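Local coordinates for ribokinase (Cryptococcus neoformans var. grubii serotype A, PDB 6XK2), which phosphorylates D-ribose at O-5 with ATP and a divalent cation, probably magnesium, giving ribose 5-phosphate and ADP, and works as a homodimer, at the interface of chains A and B. Sequence-based numbering; all coordinates share one arbitrary frame. Chains: chain A/B, Ribokinase.

Contact 1: the interface of chains A and B. Residues chain A 25, 27, 43-44, 46; chain B 100, 103, 119.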
loop_
_atom_site.group_PDB
_atom_site.type_symbol
_atom_site.label_atom_id
_atom_site.label_comp_id
_atom_site.label_asym_id
_atom_site.label_seq_id
_atom_site.Cartn_x
_atom_site.Cartn_y
_atom_site.Cartn_z
ATOM N N GLU A 25 -0.054 5.989 4.588
ATOM C CA GLU A 25 -0.448 6.010 3.189
ATOM C C GLU A 25 -1.909 5.594 3.106
ATOM O O GLU A 25 -2.239 4.421 3.312
ATOM C CB GLU A 25 0.454 5.091 2.376
ATOM C CG GLU A 25 1.771 5.753 2.006
ATOM C CD GLU A 25 2.755 4.796 1.346
ATOM O OE1 GLU A 25 2.636 3.577 1.607
ATOM O OE2 GLU A 25 3.664 5.259 0.603
ATOM N N PHE A 27 -4.819 4.772 0.825
ATOM C CA PHE A 27 -5.251 4.380 -0.509
ATOM C C PHE A 27 -6.766 4.428 -0.541
ATOM O O PHE A 27 -7.434 3.666 0.162
ATOM C CB PHE A 27 -4.763 2.981 -0.890
ATOM C CG PHE A 27 -3.281 2.882 -1.066
ATOM C CD1 PHE A 27 -2.710 3.052 -2.313
ATOM C CD2 PHE A 27 -2.457 2.644 0.020
ATOM C CE1 PHE A 27 -1.345 2.975 -2.482
ATOM C CE2 PHE A 27 -1.097 2.566 -0.140
ATOM C CZ PHE A 27 -0.539 2.727 -1.394
ATOM N N GLY A 43 -7.123 7.028 -5.437
ATOM C CA GLY A 43 -6.264 8.105 -5.036
ATOM C C GLY A 43 -5.446 7.652 -3.854
ATOM O O GLY A 43 -5.763 6.657 -3.194
ATOM N N LEU A 44 -4.386 8.405 -3.598
ATOM C CA LEU A 44 -3.479 8.117 -2.502
ATOM C C LEU A 44 -3.167 9.418 -1.789
ATOM O O LEU A 44 -2.832 10.420 -2.430
ATOM C CB LEU A 44 -2.182 7.466 -2.991
ATOM C CG LEU A 44 -1.007 7.428 -2.013
ATOM C CD1 LEU A 44 -1.354 6.672 -0.719
ATOM C CD2 LEU A 44 0.202 6.813 -2.716
ATOM N N LYS A 46 -0.740 10.708 1.409
ATOM C CA LYS A 46 0.405 10.413 2.261
ATOM C C LYS A 46 0.491 11.510 3.302
ATOM O O LYS A 46 0.519 12.691 2.939
ATOM C CB LYS A 46 1.700 10.404 1.442
ATOM C CG LYS A 46 2.872 9.578 1.952
ATOM C CD LYS A 46 3.861 9.385 0.774
ATOM C CE LYS A 46 4.790 8.186 0.936
ATOM N NZ LYS A 46 5.561 7.975 -0.320
ATOM N N VAL B 100 3.679 9.243 -6.313
ATOM C CA VAL B 100 4.511 8.083 -6.030
ATOM C C VAL B 100 4.618 7.245 -7.291
ATOM O O VAL B 100 3.764 7.301 -8.185
ATOM C CB VAL B 100 3.972 7.223 -4.865
ATOM C CG1 VAL B 100 3.812 8.055 -3.611
ATOM C CG2 VAL B 100 2.690 6.502 -5.261
ATOM N N ARG B 103 2.360 1.581 -7.845
ATOM C CA ARG B 103 2.523 0.672 -6.726
ATOM C C ARG B 103 1.523 -0.463 -6.838
ATOM O O ARG B 103 0.387 -0.269 -7.287
ATOM C CB ARG B 103 2.335 1.424 -5.386
ATOM C CG ARG B 103 2.456 0.588 -4.106
ATOM C CD ARG B 103 3.776 0.829 -3.394
ATOM N NE ARG B 103 4.033 2.250 -3.171
ATOM C CZ ARG B 103 3.672 2.918 -2.078
ATOM N NH1 ARG B 103 3.028 2.304 -1.100
ATOM N NH2 ARG B 103 3.940 4.206 -1.966
ATOM N N HIS B 119 -2.204 0.981 -7.509
ATOM C CA HIS B 119 -2.254 2.434 -7.502
ATOM C C HIS B 119 -1.473 2.942 -8.697
ATOM O O HIS B 119 -0.259 2.721 -8.779
ATOM C CB HIS B 119 -1.674 3.001 -6.203
ATOM C CG HIS B 119 -1.590 4.496 -6.183
ATOM N ND1 HIS B 119 -2.706 5.303 -6.128
ATOM C CD2 HIS B 119 -0.524 5.331 -6.250
ATOM C CE1 HIS B 119 -2.331 6.570 -6.140
ATOM N NE2 HIS B 119 -1.011 6.614 -6.213
#
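The guanidinium of B:Arg103 grips the carboxylate of A:Glu25 end-on. B:Arg103 NH1 donates to A:Glu25 OE1 at 3.0 Å, and B:Arg103 NH2 to A:Glu25 OE2 at 2.8 Å. Both oxygens lie close to the guanidinium plane, but the nitrogens come from above the carboxylate plane. The two groups are turned 32° against each other, so this salt bridge is twisted rather than flat. Within chain A, the extended A:Lys46 brings its NZ to A:Glu25 OE2 in a second salt bridge at 3.4 Å. The carboxylate thus probably balances two positive charges, one from each chain. B:Arg103 NH1 lies in plane at the edge of the A:Phe27 ring, with ring and guanidinium 85° apart. B:His119 CB touches this ring edge near CE1. A:Leu44 CD1 covers one face of the ring from within chain A. Across the interface, A:Leu44 CB sits over the face of the B:His119 imidazole, 3.7 Å from the ring centre. With CG anti to the backbone N (chi1 165°), A:Leu44 sends CD2 to B:Val100 CG2 at 3.6 Å, the side chains crossing at about a right angle. Strands 22-29 and 43-49 of chain A supply one side. Strands 102-109 and 114-119 of chain B, with loop residue B:Val100, supply the other.

Contact 2: the interface of chains A and B. Residues chain A 116-118, 174; chain B 38-40.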
loop_
_atom_site.group_PDB
_atom_site.type_symbol
_atom_site.label_atom_id
_atom_site.label_comp_id
_atom_site.label_asym_id
_atom_site.label_seq_id
_atom_site.Cartn_x
_atom_site.Cartn_y
_atom_site.Cartn_z
ATOM N N ILE A 116 -5.916 -1.208 8.273
ATOM C CA ILE A 116 -4.560 -0.724 8.469
ATOM C C ILE A 116 -3.613 -1.906 8.518
ATOM O O ILE A 116 -3.853 -2.866 9.258
ATOM C CB ILE A 116 -4.449 0.130 9.748
ATOM C CG1 ILE A 116 -5.408 1.317 9.646
ATOM C CG2 ILE A 116 -3.026 0.602 9.946
ATOM C CD1 ILE A 116 -5.457 2.191 10.859
ATOM N N VAL A 117 -2.552 -1.841 7.719
ATOM C CA VAL A 117 -1.419 -2.751 7.812
ATOM C C VAL A 117 -0.232 -1.929 8.285
ATOM O O VAL A 117 0.119 -0.921 7.664
ATOM C CB VAL A 117 -1.113 -3.435 6.476
ATOM C CG1 VAL A 117 0.206 -4.205 6.581
ATOM C CG2 VAL A 117 -2.256 -4.346 6.075
ATOM N N LEU A 118 0.371 -2.347 9.392
ATOM C CA LEU A 118 1.503 -1.652 9.975
ATOM C C LEU A 118 2.792 -2.321 9.533
ATOM O O LEU A 118 2.877 -3.550 9.471
ATOM C CB LEU A 118 1.417 -1.653 11.506
ATOM C CG LEU A 118 0.206 -0.978 12.152
ATOM C CD1 LEU A 118 0.225 -1.203 13.661
ATOM C CD2 LEU A 118 0.215 0.510 11.819
ATOM N N PRO A 174 -2.257 -1.158 18.237
ATOM C CA PRO A 174 -3.301 -2.164 18.032
ATOM C C PRO A 174 -3.445 -3.093 19.240
ATOM O O PRO A 174 -2.613 -3.047 20.164
ATOM C CB PRO A 174 -2.811 -2.927 16.804
ATOM C CG PRO A 174 -1.339 -2.824 16.881
ATOM C CD PRO A 174 -1.065 -1.442 17.419
ATOM N N THR B 38 -6.795 -3.383 12.377
ATOM C CA THR B 38 -5.392 -3.019 12.273
ATOM C C THR B 38 -4.566 -4.264 12.557
ATOM O O THR B 38 -4.792 -4.940 13.567
ATOM C CB THR B 38 -5.028 -1.916 13.256
ATOM O OG1 THR B 38 -5.825 -0.752 12.993
ATOM C CG2 THR B 38 -3.575 -1.573 13.107
ATOM N N ILE B 39 -3.611 -4.559 11.679
ATOM C CA ILE B 39 -2.776 -5.750 11.788
ATOM C C ILE B 39 -1.353 -5.382 11.383
ATOM O O ILE B 39 -1.139 -4.515 10.528
ATOM C CB ILE B 39 -3.335 -6.906 10.921
ATOM C CG1 ILE B 39 -2.521 -8.181 11.103
ATOM C CG2 ILE B 39 -3.368 -6.532 9.461
ATOM C CD1 ILE B 39 -2.931 -9.293 10.159
ATOM N N SER B 40 -0.374 -6.021 12.022
ATOM C CA SER B 40 1.038 -5.731 11.795
ATOM C C SER B 40 1.601 -6.759 10.836
ATOM O O SER B 40 1.460 -7.962 11.071
ATOM C CB SER B 40 1.848 -5.768 13.096
ATOM O OG SER B 40 1.452 -4.760 14.011
#
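An intermolecular parallel beta pairing joins strand 114-119 of chain A to the short strand 38-40 of chain B. It belongs to the dimer interface of this PfkB-family ribokinase. A:Ile116, A:Val117 and A:Leu118 run beside B:Thr38, B:Ile39 and B:Ser40. B:Ile39 bonds through its N and its O. B:Ile39 N donates to A:Ile116 O at 3.0 Å, and B:Ile39 O accepts from A:Leu118 N at 2.9 Å. Because these bonds use the backbone, they tie the strands together without reading side-chain identity. B:Thr38 packs against A:Ile116, A:Leu118 and A:Pro174. It lies alongside A:Ile116 and points the same way. With OG1 beside the backbone N (chi1 -60°), the methyl CG2 of B:Thr38 is anti to that N and meets A:Ile116 CB at 3.9 Å. B:Thr38 CG2 also meets A:Leu118 CD1 at 3.9 Å, where the two side chains run at a slant. A:Pro174, which follows a cis peptide bond, brings its ring CB to B:Thr38 CG2 as well, at 4.0 Å. A:Val117 and B:Ile39 also lie side by side, but their contact is looser. The hydroxyl B:Thr38 OG1 also faces A:Ile116, 3.6 Å from A:Ile116 CB and 3.7 Å from the methyl A:Ile116 CD1.

Contact 3: the interface of chains A and B. Residues chain A 32, 113-115; chain B 33-36.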
loop_
_atom_site.group_PDB
_atom_site.type_symbol
_atom_site.label_atom_id
_atom_site.label_comp_id
_atom_site.label_asym_id
_atom_site.label_seq_id
_atom_site.Cartn_x
_atom_site.Cartn_y
_atom_site.Cartn_z
ATOM N N ILE A 32 -12.942 -2.281 1.100
ATOM C CA ILE A 32 -11.766 -2.986 1.593
ATOM C C ILE A 32 -11.546 -4.215 0.729
ATOM O O ILE A 32 -12.494 -4.955 0.432
ATOM C CB ILE A 32 -11.947 -3.361 3.071
ATOM C CG1 ILE A 32 -12.309 -2.126 3.899
ATOM C CG2 ILE A 32 -10.685 -4.021 3.611
ATOM C CD1 ILE A 32 -11.229 -1.093 3.957
ATOM N N GLU A 113 -15.368 2.414 6.202
ATOM C CA GLU A 113 -14.480 1.601 7.019
ATOM C C GLU A 113 -13.044 1.749 6.533
ATOM O O GLU A 113 -12.787 1.982 5.348
ATOM C CB GLU A 113 -14.906 0.131 6.984
ATOM N N ASN A 114 -12.105 1.624 7.465
ATOM C CA ASN A 114 -10.684 1.658 7.150
ATOM C C ASN A 114 -10.044 0.349 7.588
ATOM O O ASN A 114 -10.588 -0.382 8.417
ATOM C CB ASN A 114 -9.974 2.850 7.798
ATOM C CG ASN A 114 -10.161 4.142 7.006
ATOM O OD1 ASN A 114 -9.285 5.005 6.983
ATOM N ND2 ASN A 114 -11.318 4.284 6.368
ATOM N N SER A 115 -8.940 0.004 6.941
ATOM C CA SER A 115 -8.137 -1.149 7.317
ATOM C C SER A 115 -6.675 -0.747 7.286
ATOM O O SER A 115 -6.240 -0.016 6.390
ATOM C CB SER A 115 -8.381 -2.329 6.395
ATOM O OG SER A 115 -9.611 -2.932 6.720
ATOM N N VAL B 33 -6.099 -8.497 5.744
ATOM C CA VAL B 33 -6.667 -7.567 6.716
ATOM C C VAL B 33 -8.159 -7.388 6.455
ATOM O O VAL B 33 -8.597 -7.240 5.305
ATOM C CB VAL B 33 -5.919 -6.221 6.693
ATOM C CG1 VAL B 33 -6.160 -5.478 5.399
ATOM C CG2 VAL B 33 -6.346 -5.354 7.879
ATOM N N ARG B 34 -8.947 -7.430 7.519
ATOM C CA ARG B 34 -10.395 -7.312 7.452
ATOM C C ARG B 34 -10.822 -5.876 7.718
ATOM O O ARG B 34 -10.095 -5.112 8.356
ATOM C CB ARG B 34 -11.058 -8.261 8.466
ATOM N N PRO B 35 -11.986 -5.465 7.206
ATOM C CA PRO B 35 -12.471 -4.102 7.465
ATOM C C PRO B 35 -12.568 -3.804 8.957
ATOM O O PRO B 35 -13.029 -4.627 9.747
ATOM C CB PRO B 35 -13.847 -4.076 6.783
ATOM C CG PRO B 35 -14.159 -5.507 6.435
ATOM C CD PRO B 35 -12.844 -6.172 6.235
ATOM N N GLY B 36 -12.096 -2.622 9.342
ATOM C CA GLY B 36 -12.058 -2.227 10.732
ATOM C C GLY B 36 -10.872 -2.750 11.508
ATOM O O GLY B 36 -10.721 -2.400 12.683
#
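In this PfkB-family homodimer, the loop B:Val33 to B:Gly36 lies against the start of strand 114-119 of chain A. Hydrogen bonds join the chains at both a main-chain and a side-chain donor. B:Gly36 N donates to A:Asn114 O at 2.9 Å. This main-chain bond is bent, with 142° at the hydrogen. The side-chain donor is a hydroxyl: A:Ser115 OG donates to B:Arg34 O at 2.8 Å. It approaches from well above the carbonyl plane of B:Arg34, 54° out of it. The first torsion of A:Ser115, chi1 -76°, places OG beside the serine's own backbone N and anti to its carbonyl carbon. From there OG faces the loop of chain B. Within chain A, OG also has a weak bond to A:Asn114 O.

Apolar contacts flank these polar ones. A:Ile32, a loop residue, lies aslant against the ring of B:Pro35. A:Ile32 CG1 meets B:Pro35 CB at 3.8 Å, and A:Ile32 CG2 faces B:Pro35 CD at 4.0 Å. The two branches thus touch different parts of one proline ring. A:Ser115 CB rests near the methyl CG2 of B:Val33, at 3.9 Å. B:Pro35 has 42 Å² of its surface hidden by chain A. The modelled side chains of A:Glu113 and B:Arg34 are incomplete, so contacts of their outer atoms cannot be judged.

Contacts 2 and 3 are neighbours, with C-alpha centres about 10 Å apart. Both draw on strand 114-119 of chain A and on neighbouring stretches of chain B, loop residues 33-36 and strand 38-40. The C-alpha centre of contact 1 lies about 17 Å from that of contact 2 and 16 Å from that of contact 3. Contact 1 uses the end of strand 114-119 from chain B, at B:His119. The two-fold symmetry repeats every contact with the chains exchanged, so this strand serves both types of site in each subunit. The centre of contact 2 is about 13 Å from A:Asp281, the predicted proton acceptor, so dimerisation may help shape the catalytic surroundings.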